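Local coordinates for protein serine racemase (Enterococcus faecalis, PDB 4ECL) that belongs to the alanine racemase family, as the cytoplasmic domain of VanTG, pairing a TIM-barrel-like domain with a C-terminal beta domain in a two-chain assembly, at residues L247-Q259 with A271-G283. Sequence-based numbering, arbitrary orientation.
Sequences LKAKVVLIRKIKQ and ATRDSLIAILPIG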
loop_
_atom_site.group_PDB
_atom_site.type_symbol
_atom_site.label_atom_id
_atom_site.label_comp_id
_atom_site.label_asym_id
_atom_site.label_seq_id
_atom_site.Cartn_x
_atom_site.Cartn_y
_atom_site.Cartn_z
ATOM N N LEU A 247 -9.343 -12.079 1.596
ATOM C CA LEU A 247 -9.155 -10.988 2.563
ATOM C C LEU A 247 -10.281 -10.971 3.602
ATOM O O LEU A 247 -11.466 -10.879 3.251
ATOM C CB LEU A 247 -9.096 -9.643 1.849
ATOM C CG LEU A 247 -8.997 -8.379 2.721
ATOM C CD1 LEU A 247 -7.704 -8.345 3.519
ATOM C CD2 LEU A 247 -9.149 -7.131 1.866
ATOM N N LYS A 248 -9.905 -11.040 4.879
ATOM C CA LYS A 248 -10.875 -11.264 5.957
ATOM C C LYS A 248 -10.702 -10.254 7.085
ATOM O O LYS A 248 -9.613 -9.716 7.283
ATOM C CB LYS A 248 -10.693 -12.656 6.555
ATOM C CG LYS A 248 -10.650 -13.791 5.563
ATOM C CD LYS A 248 -12.028 -14.296 5.223
ATOM C CE LYS A 248 -11.920 -15.601 4.457
ATOM N NZ LYS A 248 -13.236 -16.225 4.187
ATOM N N ALA A 249 -11.774 -10.019 7.836
ATOM C CA ALA A 249 -11.704 -9.149 9.013
ATOM C C ALA A 249 -12.827 -9.479 9.993
ATOM O O ALA A 249 -13.944 -9.797 9.573
ATOM C CB ALA A 249 -11.751 -7.672 8.604
ATOM N N LYS A 250 -12.526 -9.418 11.290
ATOM C CA LYS A 250 -13.506 -9.748 12.330
ATOM C C LYS A 250 -14.209 -8.534 12.927
ATOM O O LYS A 250 -13.553 -7.573 13.331
ATOM C CB LYS A 250 -12.854 -10.589 13.434
ATOM C CG LYS A 250 -12.664 -12.047 12.997
ATOM C CD LYS A 250 -11.784 -12.822 13.954
ATOM C CE LYS A 250 -11.527 -14.229 13.437
ATOM N NZ LYS A 250 -10.694 -15.010 14.391
ATOM N N VAL A 251 -15.543 -8.592 12.977
ATOM C CA VAL A 251 -16.365 -7.534 13.570
ATOM C C VAL A 251 -15.943 -7.222 15.006
ATOM O O VAL A 251 -15.768 -8.121 15.828
ATOM C CB VAL A 251 -17.866 -7.924 13.604
ATOM C CG1 VAL A 251 -18.678 -6.814 14.228
ATOM C CG2 VAL A 251 -18.384 -8.259 12.202
ATOM N N VAL A 252 -15.770 -5.939 15.303
ATOM C CA VAL A 252 -15.330 -5.533 16.632
ATOM C C VAL A 252 -16.436 -4.838 17.405
ATOM O O VAL A 252 -16.317 -4.629 18.611
ATOM C CB VAL A 252 -14.124 -4.581 16.550
ATOM C CG1 VAL A 252 -12.929 -5.318 15.983
ATOM C CG2 VAL A 252 -14.477 -3.374 15.699
ATOM N N LEU A 253 -17.507 -4.475 16.704
ATOM C CA LEU A 253 -18.639 -3.815 17.335
ATOM C C LEU A 253 -19.877 -3.831 16.449
ATOM O O LEU A 253 -19.775 -3.756 15.228
ATOM C CB LEU A 253 -18.310 -2.359 17.681
ATOM C CG LEU A 253 -19.459 -1.734 18.478
ATOM C CD1 LEU A 253 -19.472 -2.353 19.870
ATOM C CD2 LEU A 253 -19.416 -0.223 18.529
ATOM N N ILE A 254 -21.046 -3.924 17.082
ATOM C CA ILE A 254 -22.313 -3.775 16.384
ATOM C C ILE A 254 -23.042 -2.612 17.020
ATOM O O ILE A 254 -23.054 -2.483 18.226
ATOM C CB ILE A 254 -23.161 -5.066 16.424
ATOM C CG1 ILE A 254 -22.505 -6.154 15.567
ATOM C CG2 ILE A 254 -24.558 -4.820 15.887
ATOM C CD1 ILE A 254 -22.043 -7.349 16.360
ATOM N N ARG A 255 -23.609 -1.746 16.196
ATOM C CA ARG A 255 -24.245 -0.548 16.682
ATOM C C ARG A 255 -25.594 -0.383 16.026
ATOM O O ARG A 255 -25.724 -0.585 14.815
ATOM C CB ARG A 255 -23.386 0.687 16.389
ATOM C CG ARG A 255 -24.046 1.985 16.860
ATOM C CD ARG A 255 -23.147 3.221 16.714
ATOM N NE ARG A 255 -21.876 3.111 17.435
ATOM C CZ ARG A 255 -21.751 3.157 18.761
ATOM N NH1 ARG A 255 -22.824 3.287 19.536
ATOM N NH2 ARG A 255 -20.546 3.055 19.314
ATOM N N LYS A 256 -26.597 -0.029 16.833
ATOM C CA LYS A 256 -27.899 0.353 16.307
ATOM C C LYS A 256 -27.840 1.773 15.764
ATOM O O LYS A 256 -27.374 2.680 16.440
ATOM C CB LYS A 256 -28.975 0.265 17.389
ATOM C CG LYS A 256 -29.312 -1.147 17.828
ATOM C CD LYS A 256 -30.520 -1.152 18.737
ATOM C CE LYS A 256 -30.852 -2.558 19.190
ATOM N NZ LYS A 256 -32.140 -2.586 19.933
ATOM N N ILE A 257 -28.312 1.961 14.541
ATOM C CA ILE A 257 -28.384 3.297 13.970
ATOM C C ILE A 257 -29.833 3.678 13.744
ATOM O O ILE A 257 -30.532 3.045 12.950
ATOM C CB ILE A 257 -27.609 3.399 12.627
ATOM C CG1 ILE A 257 -26.100 3.337 12.875
ATOM C CG2 ILE A 257 -27.956 4.685 11.896
ATOM C CD1 ILE A 257 -25.641 4.200 14.039
ATOM N N LYS A 258 -30.288 4.709 14.444
ATOM C CA LYS A 258 -31.642 5.194 14.242
ATOM C C LYS A 258 -31.806 5.763 12.841
ATOM O O LYS A 258 -30.870 6.341 12.279
ATOM C CB LYS A 258 -32.005 6.249 15.287
ATOM C CG LYS A 258 -32.026 5.717 16.707
ATOM C CD LYS A 258 -32.684 6.704 17.663
ATOM C CE LYS A 258 -32.727 6.153 19.082
ATOM N NZ LYS A 258 -31.361 5.906 19.628
ATOM N N GLN A 259 -32.994 5.575 12.280
ATOM C CA GLN A 259 -33.359 6.171 11.006
ATOM C C GLN A 259 -33.135 7.676 11.069
ATOM O O GLN A 259 -33.628 8.341 11.975
ATOM C CB GLN A 259 -34.824 5.867 10.705
ATOM C CG GLN A 259 -35.452 6.705 9.611
ATOM C CD GLN A 259 -36.916 6.362 9.425
ATOM O OE1 GLN A 259 -37.261 5.224 9.101
ATOM N NE2 GLN A 259 -37.790 7.339 9.655
ATOM N N ALA A 271 -29.237 6.724 7.248
ATOM C CA ALA A 271 -30.046 5.512 7.321
ATOM C C ALA A 271 -31.499 5.825 6.993
ATOM O O ALA A 271 -32.072 6.793 7.513
ATOM C CB ALA A 271 -29.926 4.857 8.690
ATOM N N THR A 272 -32.082 5.006 6.122
ATOM C CA THR A 272 -33.456 5.191 5.676
ATOM C C THR A 272 -34.377 4.388 6.575
ATOM O O THR A 272 -35.597 4.363 6.388
ATOM C CB THR A 272 -33.649 4.681 4.246
ATOM O OG1 THR A 272 -33.952 3.283 4.284
ATOM C CG2 THR A 272 -32.389 4.903 3.425
ATOM N N ARG A 273 -33.772 3.722 7.549
ATOM C CA ARG A 273 -34.504 2.897 8.497
ATOM C C ARG A 273 -33.635 2.671 9.728
ATOM O O ARG A 273 -32.445 3.004 9.723
ATOM C CB ARG A 273 -34.853 1.557 7.857
ATOM C CG ARG A 273 -33.641 0.741 7.418
ATOM C CD ARG A 273 -34.086 -0.541 6.732
ATOM N NE ARG A 273 -32.980 -1.460 6.487
ATOM C CZ ARG A 273 -33.122 -2.661 5.935
ATOM N NH1 ARG A 273 -34.327 -3.082 5.568
ATOM N NH2 ARG A 273 -32.064 -3.439 5.748
ATOM N N ASP A 274 -34.223 2.115 10.781
ATOM C CA ASP A 274 -33.437 1.746 11.953
ATOM C C ASP A 274 -32.508 0.609 11.563
ATOM O O ASP A 274 -32.952 -0.423 11.053
ATOM C CB ASP A 274 -34.340 1.336 13.113
ATOM C CG ASP A 274 -35.052 2.517 13.735
ATOM O OD1 ASP A 274 -35.147 3.573 13.070
ATOM O OD2 ASP A 274 -35.520 2.387 14.885
ATOM N N SER A 275 -31.216 0.801 11.795
ATOM C CA SER A 275 -30.230 -0.100 11.224
ATOM C C SER A 275 -29.278 -0.709 12.242
ATOM O O SER A 275 -29.139 -0.220 13.369
ATOM C CB SER A 275 -29.420 0.622 10.142
ATOM O OG SER A 275 -30.265 1.128 9.123
ATOM N N LEU A 276 -28.631 -1.788 11.821
ATOM C CA LEU A 276 -27.534 -2.379 12.563
ATOM C C LEU A 276 -26.255 -2.209 11.753
ATOM O O LEU A 276 -26.213 -2.532 10.558
ATOM C CB LEU A 276 -27.790 -3.860 12.815
ATOM C CG LEU A 276 -28.749 -4.170 13.957
ATOM C CD1 LEU A 276 -29.043 -5.670 13.998
ATOM C CD2 LEU A 276 -28.150 -3.694 15.266
ATOM N N ILE A 277 -25.215 -1.710 12.411
ATOM C CA ILE A 277 -23.926 -1.482 11.759
ATOM C C ILE A 277 -22.834 -2.332 12.390
ATOM O O ILE A 277 -22.689 -2.357 13.612
ATOM C CB ILE A 277 -23.519 0.012 11.850
ATOM C CG1 ILE A 277 -24.387 0.852 10.916
ATOM C CG2 ILE A 277 -22.048 0.208 11.520
ATOM C CD1 ILE A 277 -24.492 0.277 9.528
ATOM N N ALA A 278 -22.063 -3.029 11.564
ATOM C CA ALA A 278 -20.909 -3.742 12.080
ATOM C C ALA A 278 -19.651 -2.959 11.770
ATOM O O ALA A 278 -19.462 -2.466 10.655
ATOM C CB ALA A 278 -20.823 -5.136 11.501
ATOM N N ILE A 279 -18.776 -2.851 12.757
ATOM C CA ILE A 279 -17.517 -2.158 12.546
ATOM C C ILE A 279 -16.414 -3.176 12.311
ATOM O O ILE A 279 -16.227 -4.090 13.120
ATOM C CB ILE A 279 -17.165 -1.270 13.753
ATOM C CG1 ILE A 279 -18.311 -0.293 14.034
ATOM C CG2 ILE A 279 -15.875 -0.525 13.502
ATOM C CD1 ILE A 279 -18.585 0.657 12.880
ATOM N N LEU A 280 -15.705 -3.017 11.196
ATOM C CA LEU A 280 -14.572 -3.867 10.838
ATOM C C LEU A 280 -13.261 -3.105 11.015
ATOM O O LEU A 280 -13.140 -1.955 10.597
ATOM C CB LEU A 280 -14.692 -4.323 9.387
ATOM C CG LEU A 280 -15.902 -5.189 9.023
ATOM C CD1 LEU A 280 -15.895 -5.518 7.542
ATOM C CD2 LEU A 280 -15.925 -6.468 9.851
ATOM N N PRO A 281 -12.267 -3.750 11.625
ATOM C CA PRO A 281 -10.980 -3.131 11.936
ATOM C C PRO A 281 -10.045 -3.258 10.749
ATOM O O PRO A 281 -8.931 -3.763 10.876
ATOM C CB PRO A 281 -10.479 -3.983 13.094
ATOM C CG PRO A 281 -10.998 -5.361 12.752
ATOM C CD PRO A 281 -12.321 -5.153 12.064
ATOM N N ILE A 282 -10.522 -2.834 9.585
ATOM C CA ILE A 282 -9.687 -2.761 8.400
ATOM C C ILE A 282 -9.987 -1.470 7.656
ATOM O O ILE A 282 -11.149 -1.074 7.519
ATOM C CB ILE A 282 -9.886 -3.964 7.465
ATOM C CG1 ILE A 282 -8.884 -3.913 6.309
ATOM C CG2 ILE A 282 -11.306 -4.007 6.910
ATOM C CD1 ILE A 282 -9.046 -5.118 5.346
ATOM N N GLY A 283 -8.934 -0.800 7.198
ATOM C CA GLY A 283 -9.096 0.455 6.491
ATOM C C GLY A 283 -8.196 0.577 5.276
ATOM O O GLY A 283 -7.617 -0.416 4.810
#
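Ile257 and Ile277 cross at a slant on the face of the ribbon that also carries Arg255 and Ser275. With CG1 anti to the carbonyl carbon in both (chi1 -71° and -72°), the two CG1 atoms come to lie 3.6 Å apart, and CG2 of Ile257 is turned onto CB of Ala271. On the reverse face, CD2 of Leu276 touches CG2 of Ile254, and the side chains of Leu276 and Lys256 lie side by side, CD2 against CG. Strands 253-257 and 275-280 form an antiparallel beta ribbon of the C-terminal beta domain, with Arg255–Ile277 and Ile257–Ser275 as hydrogen-bonded pairs; strand 317-320 continues the sheet beyond 275-280. Arg255 bends at chi3 and sends its guanidinium to the carbonyls of Arg132 and Gly134 of the second subunit. Near the connecting loop, Gln259 N donates a hydrogen bond to Asp274 OD1 from above the carboxylate plane (3.0 Å), and Ser275 OG donates one to Arg273 O. Where strand 245-257 breaks at Val251 and Val252, Val252 N still donates almost straight to Ile279 O (2.9 Å), and the side chains of Val252 and Ile279 cross at about a right angle, CG2 against CG2. Pro281, centre of an inverse gamma turn, sets CG against Val252 CG1 at 3.8 Å. Beyond it, Leu247 and Ile282 meet tip to tip, CD1 to CD1 at 3.9 Å.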